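Local coordinates for uncharacterized protein (Thermus thermophilus HB8, PDB 6SCE) that probably acts in type III CRISPR defence as a DNA nuclease that cyclic oligoadenylate, bound by its CARF domains, switches on, at residues Pro119-Leu124 with Glu129-Glu134; Pro304-Tyr309 with Pro425-Ala430; Asp404-Leu409 with Phe547-Leu552. One frame throughout, in Å; residues are numbered along the deposited sequence.

Interaction 1: Pro119-Leu124 with Glu129-Glu134; sequences PRALFL and EERSLE
Ala121 and Phe123 are met by Arg131 and Glu129 in a short antiparallel beta hairpin, a worked case of how a sheet edge is finished by main-chain bonds and side-chain pairs together. The hydrogen-bonded pairs are Ala121-Arg131 and Phe123-Glu129; Ala121 N reaches Arg131 O at 2.8 Å, and Phe123 N reaches Glu129 O at the same length. At the other end, beyond Arg120 and Ser132, Leu133 N donates to Pro119 O (2.8 Å). Charge acts on the face bearing Leu122: Arg120 NH1 forms a salt bridge with Glu130 OE2, guanidinium and carboxylate turned 43° apart, while Leu122 CD2 rests alongside Glu130 CG. On the face bearing Ala121, in one of two conformers of Arg131 and so less certainly, Phe123 CE2 sits over the centre of the guanidinium face, 3.4 Å from Arg131 CZ. That conformer bends at chi3 (82°), and its NH1 pairs with Glu27. Leu133 CD2 packs on Ala121 CB. Strand 129-132 forms one edge of a mixed sheet whose parallel part has the Rossmann-like order consistent with a CARF-type domain; strand 120-125 bonds on its other side to strand 105-111, helix 15-28 receives Phe123 and Leu133, and helix 384-393 receives Leu122.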
loop_
_atom_site.group_PDB
_atom_site.type_symbol
_atom_site.label_atom_id
_atom_site.label_comp_id
_atom_site.label_asym_id
_atom_site.label_seq_id
_atom_site.Cartn_x
_atom_site.Cartn_y
_atom_site.Cartn_z
ATOM N N PRO A 119 -13.724 11.383 -11.802
ATOM C CA PRO A 119 -14.258 10.964 -10.481
ATOM C C PRO A 119 -15.771 11.068 -10.420
ATOM O O PRO A 119 -16.366 11.802 -11.222
ATOM C CB PRO A 119 -13.647 11.968 -9.507
ATOM C CG PRO A 119 -12.491 12.552 -10.225
ATOM C CD PRO A 119 -12.842 12.549 -11.689
ATOM N N ARG A 120 -16.379 10.339 -9.487
ATOM C CA ARG A 120 -17.817 10.376 -9.244
ATOM C C ARG A 120 -18.102 10.888 -7.850
ATOM O O ARG A 120 -17.339 10.616 -6.930
ATOM C CB ARG A 120 -18.388 8.973 -9.357
ATOM C CG ARG A 120 -18.115 8.284 -10.684
ATOM C CD ARG A 120 -18.658 6.865 -10.679
ATOM N NE ARG A 120 -18.245 6.189 -11.888
ATOM C CZ ARG A 120 -18.937 5.258 -12.519
ATOM N NH1 ARG A 120 -20.113 4.855 -12.064
ATOM N NH2 ARG A 120 -18.431 4.729 -13.616
ATOM N N ALA A 121 -19.190 11.632 -7.691
ATOM C CA ALA A 121 -19.740 11.905 -6.363
ATOM C C ALA A 121 -20.747 10.819 -6.040
ATOM O O ALA A 121 -21.655 10.547 -6.840
ATOM C CB ALA A 121 -20.428 13.267 -6.337
ATOM N N LEU A 122 -20.612 10.203 -4.883
ATOM C CA LEU A 122 -21.647 9.286 -4.401
ATOM C C LEU A 122 -22.320 9.924 -3.229
ATOM O O LEU A 122 -21.690 10.140 -2.190
ATOM C CB LEU A 122 -21.053 7.957 -3.987
ATOM C CG LEU A 122 -20.148 7.235 -4.971
ATOM C CD1 LEU A 122 -19.954 5.826 -4.440
ATOM C CD2 LEU A 122 -20.704 7.202 -6.373
ATOM N N PHE A 123 -23.580 10.305 -3.397
ATOM C CA PHE A 123 -24.344 10.860 -2.292
ATOM C C PHE A 123 -24.974 9.700 -1.574
ATOM O O PHE A 123 -25.527 8.800 -2.196
ATOM C CB PHE A 123 -25.378 11.891 -2.782
ATOM C CG PHE A 123 -24.741 13.100 -3.367
ATOM C CD1 PHE A 123 -24.390 14.165 -2.563
ATOM C CD2 PHE A 123 -24.390 13.130 -4.706
ATOM C CE1 PHE A 123 -23.742 15.261 -3.089
ATOM C CE2 PHE A 123 -23.751 14.235 -5.235
ATOM C CZ PHE A 123 -23.410 15.285 -4.414
ATOM N N LEU A 124 -24.820 9.694 -0.259
ATOM C CA LEU A 124 -25.294 8.621 0.594
ATOM C C LEU A 124 -26.533 9.033 1.386
ATOM O O LEU A 124 -27.283 8.188 1.802
ATOM C CB LEU A 124 -24.200 8.227 1.583
ATOM C CG LEU A 124 -22.834 7.902 0.944
ATOM C CD1 LEU A 124 -21.920 7.342 2.006
ATOM C CD2 LEU A 124 -22.982 6.927 -0.195
ATOM N N GLU A 129 -27.585 8.826 -4.657
ATOM C CA GLU A 129 -27.486 9.398 -5.991
ATOM C C GLU A 129 -26.021 9.334 -6.342
ATOM O O GLU A 129 -25.171 9.445 -5.469
ATOM C CB GLU A 129 -27.885 10.879 -6.004
ATOM C CG GLU A 129 -29.363 11.178 -5.841
ATOM C CD GLU A 129 -29.638 12.661 -5.649
ATOM O OE1 GLU A 129 -28.722 13.488 -5.887
ATOM O OE2 GLU A 129 -30.770 12.994 -5.249
ATOM N N GLU A 130 -25.719 9.205 -7.615
ATOM C CA GLU A 130 -24.341 9.244 -8.062
ATOM C C GLU A 130 -24.289 10.190 -9.272
ATOM O O GLU A 130 -25.255 10.256 -10.033
ATOM C CB GLU A 130 -23.946 7.809 -8.399
ATOM C CG GLU A 130 -22.648 7.616 -9.136
ATOM C CD GLU A 130 -22.501 6.201 -9.652
ATOM O OE1 GLU A 130 -22.984 5.260 -8.990
ATOM O OE2 GLU A 130 -21.903 6.027 -10.723
ATOM N N ARG A 131 -23.223 10.974 -9.419
ATOM C CA ARG A 131 -23.024 11.787 -10.616
ATOM C C ARG A 131 -21.543 11.871 -10.981
ATOM O O ARG A 131 -20.674 11.846 -10.095
ATOM C CB ARG A 131 -23.620 13.195 -10.432
ATOM C CG ARG A 131 -22.875 14.121 -9.485
ATOM C CD ARG A 131 -23.460 15.533 -9.500
ATOM N NE ARG A 131 -24.631 15.640 -8.639
ATOM C CZ ARG A 131 -24.742 16.457 -7.598
ATOM N NH1 ARG A 131 -25.857 16.444 -6.885
ATOM N NH2 ARG A 131 -23.757 17.294 -7.276
ATOM N N SER A 132 -21.272 11.982 -12.272
ATOM C CA SER A 132 -19.945 12.143 -12.787
ATOM C C SER A 132 -19.496 13.548 -12.518
ATOM O O SER A 132 -20.292 14.491 -12.637
ATOM C CB SER A 132 -19.946 11.888 -14.296
ATOM O OG SER A 132 -18.625 11.984 -14.771
ATOM N N LEU A 133 -18.241 13.698 -12.105
ATOM C CA LEU A 133 -17.678 15.005 -11.778
ATOM C C LEU A 133 -16.798 15.561 -12.883
ATOM O O LEU A 133 -15.702 16.122 -12.633
ATOM C CB LEU A 133 -16.909 14.941 -10.439
ATOM C CG LEU A 133 -17.816 14.534 -9.264
ATOM C CD1 LEU A 133 -16.958 14.485 -8.011
ATOM C CD2 LEU A 133 -19.007 15.465 -9.090
ATOM N N GLU A 134 -17.307 15.489 -14.125
ATOM C CA GLU A 134 -16.567 16.018 -15.269
ATOM C C GLU A 134 -16.255 17.461 -15.094
ATOM O O GLU A 134 -15.155 17.886 -15.374
ATOM C CB GLU A 134 -17.381 15.914 -16.565
ATOM C CG GLU A 134 -17.580 14.511 -17.043
ATOM C CD GLU A 134 -16.337 13.885 -17.640
ATOM O OE1 GLU A 134 -15.305 14.564 -17.887
ATOM O OE2 GLU A 134 -16.410 12.661 -17.857
#

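Interaction 2: Pro304-Tyr309 with Pro425-Ala430; sequences PLYAAY and PEDLLA. With nucleotides of chain B.
The Tyr306 ring has Leu428 N over one face, 4.1 Å above the plane and displaced toward the rim, and a water in its plane at the edge. This is helix-to-helix packing across a domain boundary: helix 303-312 follows strand 293-297 of the Rossmann-like sheet of a CARF domain, whereas helix 425-432 lies on strands 519-528 and 551-558 of the probable nuclease domain. With CG anti to the backbone N (chi1 -171°), the phenol reaches across to the second helix. Leu428 CD1 approaches the root of the ring, 3.9 Å from Tyr306 CB, and Asp427 CB lies 3.5 Å from the OH of Tyr306, its carboxylate steeply inclined to the ring. Outside the pair, Arg424 N donates to the hydroxyl and Lys339 forms a salt bridge with Asp427 OD2. A phenylalanine here would probably keep the Leu428 packing but leave Arg424 N and the water without their hydroxyl partner. Near the start of helix 303-312, Pro304 CG comes within 3.7 Å of N3 of the adenine nucleotide of chain B. The hydroxyl and carboxylate are joined through solvent: the water stands 2.5 Å from Tyr306 OH and gives a hydrogen to Asp427 OD2, also at 2.5 Å.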
loop_
_atom_site.group_PDB
_atom_site.type_symbol
_atom_site.label_atom_id
_atom_site.label_comp_id
_atom_site.label_asym_id
_atom_site.label_seq_id
_atom_site.Cartn_x
_atom_site.Cartn_y
_atom_site.Cartn_z
ATOM N N PRO A 304 -4.089 -5.999 6.548
ATOM C CA PRO A 304 -5.375 -5.985 7.227
ATOM C C PRO A 304 -6.194 -7.237 7.008
ATOM O O PRO A 304 -6.877 -7.724 7.918
ATOM C CB PRO A 304 -6.073 -4.754 6.633
ATOM C CG PRO A 304 -4.942 -3.836 6.254
ATOM C CD PRO A 304 -3.862 -4.775 5.764
ATOM N N LEU A 305 -6.145 -7.770 5.797
ATOM C CA LEU A 305 -6.831 -9.006 5.506
ATOM C C LEU A 305 -6.240 -10.168 6.284
ATOM O O LEU A 305 -6.955 -11.036 6.780
ATOM C CB LEU A 305 -6.739 -9.307 4.016
ATOM C CG LEU A 305 -7.576 -10.486 3.498
ATOM C CD1 LEU A 305 -9.011 -10.521 3.958
ATOM C CD2 LEU A 305 -7.529 -10.423 1.977
ATOM N N TYR A 306 -4.927 -10.181 6.388
ATOM C CA TYR A 306 -4.247 -11.215 7.155
ATOM C C TYR A 306 -4.597 -11.106 8.660
ATOM O O TYR A 306 -4.844 -12.105 9.311
ATOM C CB TYR A 306 -2.763 -11.112 6.950
ATOM C CG TYR A 306 -1.995 -12.268 7.531
ATOM C CD1 TYR A 306 -2.307 -13.565 7.179
ATOM C CD2 TYR A 306 -0.949 -12.066 8.397
ATOM C CE1 TYR A 306 -1.614 -14.644 7.685
ATOM C CE2 TYR A 306 -0.233 -13.142 8.912
ATOM C CZ TYR A 306 -0.574 -14.425 8.553
ATOM O OH TYR A 306 0.112 -15.510 9.048
ATOM N N ALA A 307 -4.606 -9.883 9.189
ATOM C CA ALA A 307 -5.013 -9.671 10.567
ATOM C C ALA A 307 -6.411 -10.170 10.785
ATOM O O ALA A 307 -6.696 -10.815 11.794
ATOM C CB ALA A 307 -4.910 -8.198 10.942
ATOM N N ALA A 308 -7.296 -9.879 9.842
ATOM C CA ALA A 308 -8.684 -10.325 9.945
ATOM C C ALA A 308 -8.791 -11.850 9.980
ATOM O O ALA A 308 -9.624 -12.407 10.705
ATOM C CB ALA A 308 -9.508 -9.758 8.810
ATOM N N TYR A 309 -7.985 -12.508 9.161
ATOM C CA TYR A 309 -7.895 -13.970 9.178
ATOM C C TYR A 309 -7.421 -14.478 10.565
ATOM O O TYR A 309 -8.010 -15.396 11.116
ATOM C CB TYR A 309 -6.949 -14.436 8.078
ATOM C CG TYR A 309 -6.498 -15.853 8.266
ATOM C CD1 TYR A 309 -7.381 -16.893 8.063
ATOM C CD2 TYR A 309 -5.218 -16.143 8.717
ATOM C CE1 TYR A 309 -6.988 -18.202 8.277
ATOM C CE2 TYR A 309 -4.808 -17.449 8.918
ATOM C CZ TYR A 309 -5.712 -18.470 8.700
ATOM O OH TYR A 309 -5.346 -19.773 8.901
ATOM N N PRO A 425 5.483 -14.978 8.249
ATOM C CA PRO A 425 5.759 -14.106 7.136
ATOM C C PRO A 425 5.487 -14.759 5.772
ATOM O O PRO A 425 5.095 -14.070 4.849
ATOM C CB PRO A 425 7.246 -13.739 7.299
ATOM C CG PRO A 425 7.792 -14.611 8.345
ATOM C CD PRO A 425 6.666 -15.223 9.094
ATOM N N GLU A 426 5.679 -16.065 5.661
ATOM C CA GLU A 426 5.440 -16.744 4.411
ATOM C C GLU A 426 3.932 -16.780 4.061
ATOM O O GLU A 426 3.587 -16.792 2.882
ATOM C CB GLU A 426 6.068 -18.147 4.388
ATOM C CG GLU A 426 5.598 -19.109 5.464
ATOM C CD GLU A 426 6.319 -18.953 6.799
ATOM O OE1 GLU A 426 7.026 -17.936 7.046
ATOM O OE2 GLU A 426 6.156 -19.862 7.630
ATOM N N ASP A 427 3.056 -16.778 5.074
ATOM C CA ASP A 427 1.607 -16.758 4.842
ATOM C C ASP A 427 1.177 -15.387 4.379
ATOM O O ASP A 427 0.445 -15.265 3.405
ATOM C CB ASP A 427 0.816 -17.195 6.083
ATOM C CG ASP A 427 0.961 -18.681 6.371
ATOM O OD1 ASP A 427 1.538 -19.390 5.544
ATOM O OD2 ASP A 427 0.521 -19.151 7.431
ATOM N N LEU A 428 1.641 -14.343 5.055
ATOM C CA LEU A 428 1.360 -13.008 4.592
ATOM C C LEU A 428 1.808 -12.829 3.137
ATOM O O LEU A 428 1.055 -12.297 2.294
ATOM C CB LEU A 428 2.022 -11.967 5.481
ATOM C CG LEU A 428 1.869 -10.518 5.036
ATOM C CD1 LEU A 428 0.396 -10.128 4.961
ATOM C CD2 LEU A 428 2.614 -9.651 6.033
ATOM N N LEU A 429 3.029 -13.272 2.834
ATOM C CA LEU A 429 3.564 -13.121 1.492
ATOM C C LEU A 429 2.744 -13.881 0.423
ATOM O O LEU A 429 2.568 -13.365 -0.688
ATOM C CB LEU A 429 5.043 -13.557 1.450
ATOM C CG LEU A 429 6.056 -12.547 1.977
ATOM C CD1 LEU A 429 7.375 -13.253 2.269
ATOM C CD2 LEU A 429 6.284 -11.399 1.010
ATOM N N ALA A 430 2.260 -15.072 0.767
ATOM C CA ALA A 430 1.368 -15.825 -0.101
ATOM C C ALA A 430 0.108 -14.999 -0.390
ATOM O O ALA A 430 -0.310 -14.818 -1.543
ATOM C CB ALA A 430 1.015 -17.146 0.550
ATOM P P A B 4 -5.807 0.008 0.993
ATOM O OP1 A B 4 -4.612 0.883 0.824
ATOM O OP2 A B 4 -5.659 -1.480 0.821
ATOM O "O5'" A B 4 -6.457 0.328 2.418
ATOM C "C5'" A B 4 -5.812 -0.207 3.583
ATOM C "C4'" A B 4 -6.129 0.695 4.752
ATOM O "O4'" A B 4 -5.778 0.022 5.995
ATOM C "C3'" A B 4 -5.342 1.998 4.734
ATOM O "O3'" A B 4 -6.033 3.121 5.275
ATOM C "C2'" A B 4 -4.170 1.648 5.655
ATOM O "O2'" A B 4 -3.509 2.788 6.155
ATOM C "C1'" A B 4 -4.913 0.862 6.721
ATOM N N9 A B 4 -4.067 0.068 7.601
ATOM C C8 A B 4 -4.129 0.101 8.972
ATOM N N7 A B 4 -3.229 -0.660 9.539
ATOM C C5 A B 4 -2.501 -1.200 8.483
ATOM C C6 A B 4 -1.402 -2.082 8.432
ATOM N N6 A B 4 -0.781 -2.578 9.508
ATOM N N1 A B 4 -0.914 -2.397 7.205
ATOM C C2 A B 4 -1.512 -1.875 6.125
ATOM N N3 A B 4 -2.565 -1.056 6.050
ATOM C C4 A B 4 -3.021 -0.754 7.274
HETATM O O HOH W 1 -1.071 -17.726 8.744
#

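Interaction 3: Asp404-Leu409 with Phe547-Leu552; sequences DGDRLL and FHRGAL. With nucleotides of chain B.
Two hairpin turns, one carrying Gly405 and Asp406 and the other Arg549 and Gly550, come together beside an adenine of the nucleic acid of chain B, forming part of the ligand pocket between a CARF domain and the probable nuclease domain. The first is a type II' turn from Asp404 to Arg407, linking strands 399-404 and 407-410; the second joins strands 541-548 and 551-558. The principle illustrated is recognition of a base by main-chain atoms. Gly405 N donates to N7 of the adenine at 3.0 Å, and the adenine N6 gives one bond to Gly405 O and another to Gly550 O, each 3.1 Å long. Both glycines have positive phi, and at Gly550 a beta carbon would clash with Gly405 O. Across the turns, Arg549 NH2 donates to Asp406 OD2 at 2.7 Å in a salt bridge, fairly straight at 157°. It arrives on the anti side of the carboxylate oxygen, tilted from the carboxylate plane, and the two flat groups stand 73° apart. A bend at chi3 (57°) brings the guanidinium back to the aspartate. A water spans the same pair, accepting from Arg549 NE at 2.6 Å and donating weakly to Asp406 OD2. The other carboxylate oxygen of Asp406, OD1, forms a salt bridge with Arg635, and the main-chain O of Asp406 accepts from Trp420 NE1. Within the first turn, Arg407 NH2 meets Asp404 OD2 almost straight at 2.6 Å. Arg549 O, buried without a polar partner, lies 3.3 Å from Asp406 CB. Two carbonyls facing N6 demand a donor, so a guanine, whose O6 is an acceptor, would probably fit poorly; because one carbonyl comes from each domain, the adenine itself bridges them, consistent with a nuclease that responds to cyclic oligoadenylate.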
loop_
_atom_site.group_PDB
_atom_site.type_symbol
_atom_site.label_atom_id
_atom_site.label_comp_id
_atom_site.label_asym_id
_atom_site.label_seq_id
_atom_site.Cartn_x
_atom_site.Cartn_y
_atom_site.Cartn_z
ATOM N N ASP A 404 -5.879 -0.839 12.946
ATOM C CA ASP A 404 -5.181 0.408 13.038
ATOM C C ASP A 404 -3.756 0.091 13.484
ATOM O O ASP A 404 -3.459 0.081 14.690
ATOM C CB ASP A 404 -5.894 1.331 14.028
ATOM C CG ASP A 404 -5.157 2.647 14.228
ATOM O OD1 ASP A 404 -4.477 3.104 13.296
ATOM O OD2 ASP A 404 -5.214 3.207 15.351
ATOM N N GLY A 405 -2.881 -0.168 12.511
ATOM C CA GLY A 405 -1.491 -0.553 12.775
ATOM C C GLY A 405 -1.437 -1.976 13.285
ATOM O O GLY A 405 -1.434 -2.929 12.500
ATOM N N ASP A 406 -1.412 -2.108 14.611
ATOM C CA ASP A 406 -1.246 -3.408 15.286
ATOM C C ASP A 406 -2.416 -3.944 16.117
ATOM O O ASP A 406 -2.319 -5.026 16.688
ATOM C CB ASP A 406 -0.020 -3.346 16.193
ATOM C CG ASP A 406 -0.193 -2.376 17.335
ATOM O OD1 ASP A 406 -0.688 -1.266 17.104
ATOM O OD2 ASP A 406 0.153 -2.729 18.484
ATOM N N ARG A 407 -3.531 -3.231 16.179
ATOM C CA ARG A 407 -4.675 -3.678 16.971
ATOM C C ARG A 407 -5.912 -3.424 16.137
ATOM O O ARG A 407 -5.915 -2.513 15.299
ATOM C CB ARG A 407 -4.753 -2.840 18.265
ATOM C CG ARG A 407 -4.360 -1.399 17.912
ATOM C CD ARG A 407 -4.777 -0.312 18.855
ATOM N NE ARG A 407 -4.932 0.953 18.122
ATOM C CZ ARG A 407 -5.277 2.100 18.692
ATOM N NH1 ARG A 407 -5.441 2.166 20.010
ATOM N NH2 ARG A 407 -5.430 3.191 17.957
ATOM N N LEU A 408 -6.949 -4.218 16.339
ATOM C CA LEU A 408 -8.187 -3.981 15.676
ATOM C C LEU A 408 -9.049 -3.063 16.502
ATOM O O LEU A 408 -9.288 -3.294 17.695
ATOM C CB LEU A 408 -8.967 -5.258 15.447
ATOM C CG LEU A 408 -8.290 -6.385 14.746
ATOM C CD1 LEU A 408 -9.269 -7.530 14.704
ATOM C CD2 LEU A 408 -7.867 -5.998 13.345
ATOM N N LEU A 409 -9.552 -2.033 15.858
ATOM C CA LEU A 409 -10.610 -1.231 16.416
ATOM C C LEU A 409 -11.946 -1.874 16.133
ATOM O O LEU A 409 -12.240 -2.274 15.004
ATOM C CB LEU A 409 -10.590 0.150 15.812
ATOM C CG LEU A 409 -9.225 0.803 15.791
ATOM C CD1 LEU A 409 -9.368 2.158 15.135
ATOM C CD2 LEU A 409 -8.659 0.898 17.211
ATOM N N PHE A 547 8.253 -10.961 10.658
ATOM C CA PHE A 547 6.918 -10.386 10.806
ATOM C C PHE A 547 6.691 -10.106 12.288
ATOM O O PHE A 547 6.939 -10.969 13.123
ATOM C CB PHE A 547 5.871 -11.344 10.236
ATOM C CG PHE A 547 4.473 -10.814 10.302
ATOM C CD1 PHE A 547 4.115 -9.689 9.591
ATOM C CD2 PHE A 547 3.517 -11.433 11.107
ATOM C CE1 PHE A 547 2.834 -9.172 9.671
ATOM C CE2 PHE A 547 2.229 -10.932 11.176
ATOM C CZ PHE A 547 1.889 -9.799 10.458
ATOM N N HIS A 548 6.289 -8.880 12.620
ATOM C CA HIS A 548 6.008 -8.566 14.010
ATOM C C HIS A 548 4.849 -7.591 14.092
ATOM O O HIS A 548 4.964 -6.463 13.646
ATOM C CB HIS A 548 7.243 -7.976 14.689
ATOM C CG HIS A 548 7.088 -7.807 16.167
ATOM N ND1 HIS A 548 6.655 -8.828 16.984
ATOM C CD2 HIS A 548 7.310 -6.740 16.975
ATOM C CE1 HIS A 548 6.597 -8.390 18.233
ATOM N NE2 HIS A 548 6.991 -7.130 18.254
ATOM N N ARG A 549 3.730 -8.058 14.629
ATOM C CA ARG A 549 2.589 -7.193 14.968
ATOM C C ARG A 549 1.989 -6.340 13.842
ATOM O O ARG A 549 1.606 -5.210 14.078
ATOM C CB ARG A 549 2.980 -6.298 16.141
ATOM C CG ARG A 549 3.319 -7.141 17.374
ATOM C CD ARG A 549 3.466 -6.310 18.624
ATOM N NE ARG A 549 2.278 -5.507 18.942
ATOM C CZ ARG A 549 1.171 -5.948 19.542
ATOM N NH1 ARG A 549 1.014 -7.222 19.892
ATOM N NH2 ARG A 549 0.190 -5.090 19.785
ATOM N N GLY A 550 1.880 -6.870 12.629
ATOM C CA GLY A 550 1.255 -6.108 11.510
ATOM C C GLY A 550 2.205 -5.293 10.636
ATOM O O GLY A 550 1.770 -4.391 9.828
ATOM N N ALA A 551 3.500 -5.577 10.801
ATOM C CA ALA A 551 4.516 -5.041 9.897
ATOM C C ALA A 551 5.447 -6.164 9.457
ATOM O O ALA A 551 5.978 -6.920 10.275
ATOM C CB ALA A 551 5.289 -3.914 10.543
ATOM N N LEU A 552 5.587 -6.301 8.144
ATOM C CA LEU A 552 6.574 -7.200 7.555
ATOM C C LEU A 552 7.888 -6.447 7.386
ATOM O O LEU A 552 7.900 -5.254 7.053
ATOM C CB LEU A 552 6.107 -7.687 6.182
ATOM C CG LEU A 552 6.871 -8.883 5.617
ATOM C CD1 LEU A 552 6.763 -10.100 6.492
ATOM C CD2 LEU A 552 6.286 -9.195 4.247
ATOM P P A B 4 -5.807 0.008 0.993
ATOM O OP1 A B 4 -4.612 0.883 0.824
ATOM O OP2 A B 4 -5.659 -1.480 0.821
ATOM O "O5'" A B 4 -6.457 0.328 2.418
ATOM C "C5'" A B 4 -5.812 -0.207 3.583
ATOM C "C4'" A B 4 -6.129 0.695 4.752
ATOM O "O4'" A B 4 -5.778 0.022 5.995
ATOM C "C3'" A B 4 -5.342 1.998 4.734
ATOM O "O3'" A B 4 -6.033 3.121 5.275
ATOM C "C2'" A B 4 -4.170 1.648 5.655
ATOM O "O2'" A B 4 -3.509 2.788 6.155
ATOM C "C1'" A B 4 -4.913 0.862 6.721
ATOM N N9 A B 4 -4.067 0.068 7.601
ATOM C C8 A B 4 -4.129 0.101 8.972
ATOM N N7 A B 4 -3.229 -0.660 9.539
ATOM C C5 A B 4 -2.501 -1.200 8.483
ATOM C C6 A B 4 -1.402 -2.082 8.432
ATOM N N6 A B 4 -0.781 -2.578 9.508
ATOM N N1 A B 4 -0.914 -2.397 7.205
ATOM C C2 A B 4 -1.512 -1.875 6.125
ATOM N N3 A B 4 -2.565 -1.056 6.050
ATOM C C4 A B 4 -3.021 -0.754 7.274
HETATM O O HOH W 2 2.725 -3.110 18.005
#

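Interaction 1 stands apart, its centre about 34 Å from those of interactions 2 and 3, and finishes the edge of the first seven-stranded sheet before the other two open. Those two lie about 11 Å apart between centres and cross along the chain, in the order 304-309, 404-409, 425-430, 547-552. Their first segments belong to the CARF-type unit of sheet 342-347 to 415-417, and their second to the unit whose sheet includes strands 541-548 and 551-558. Leu428 and Tyr306 both pack on Phe547, so the helix contact and the turn contact form one continuous boundary beside the adenine, a plausible route from ligand binding to the nuclease.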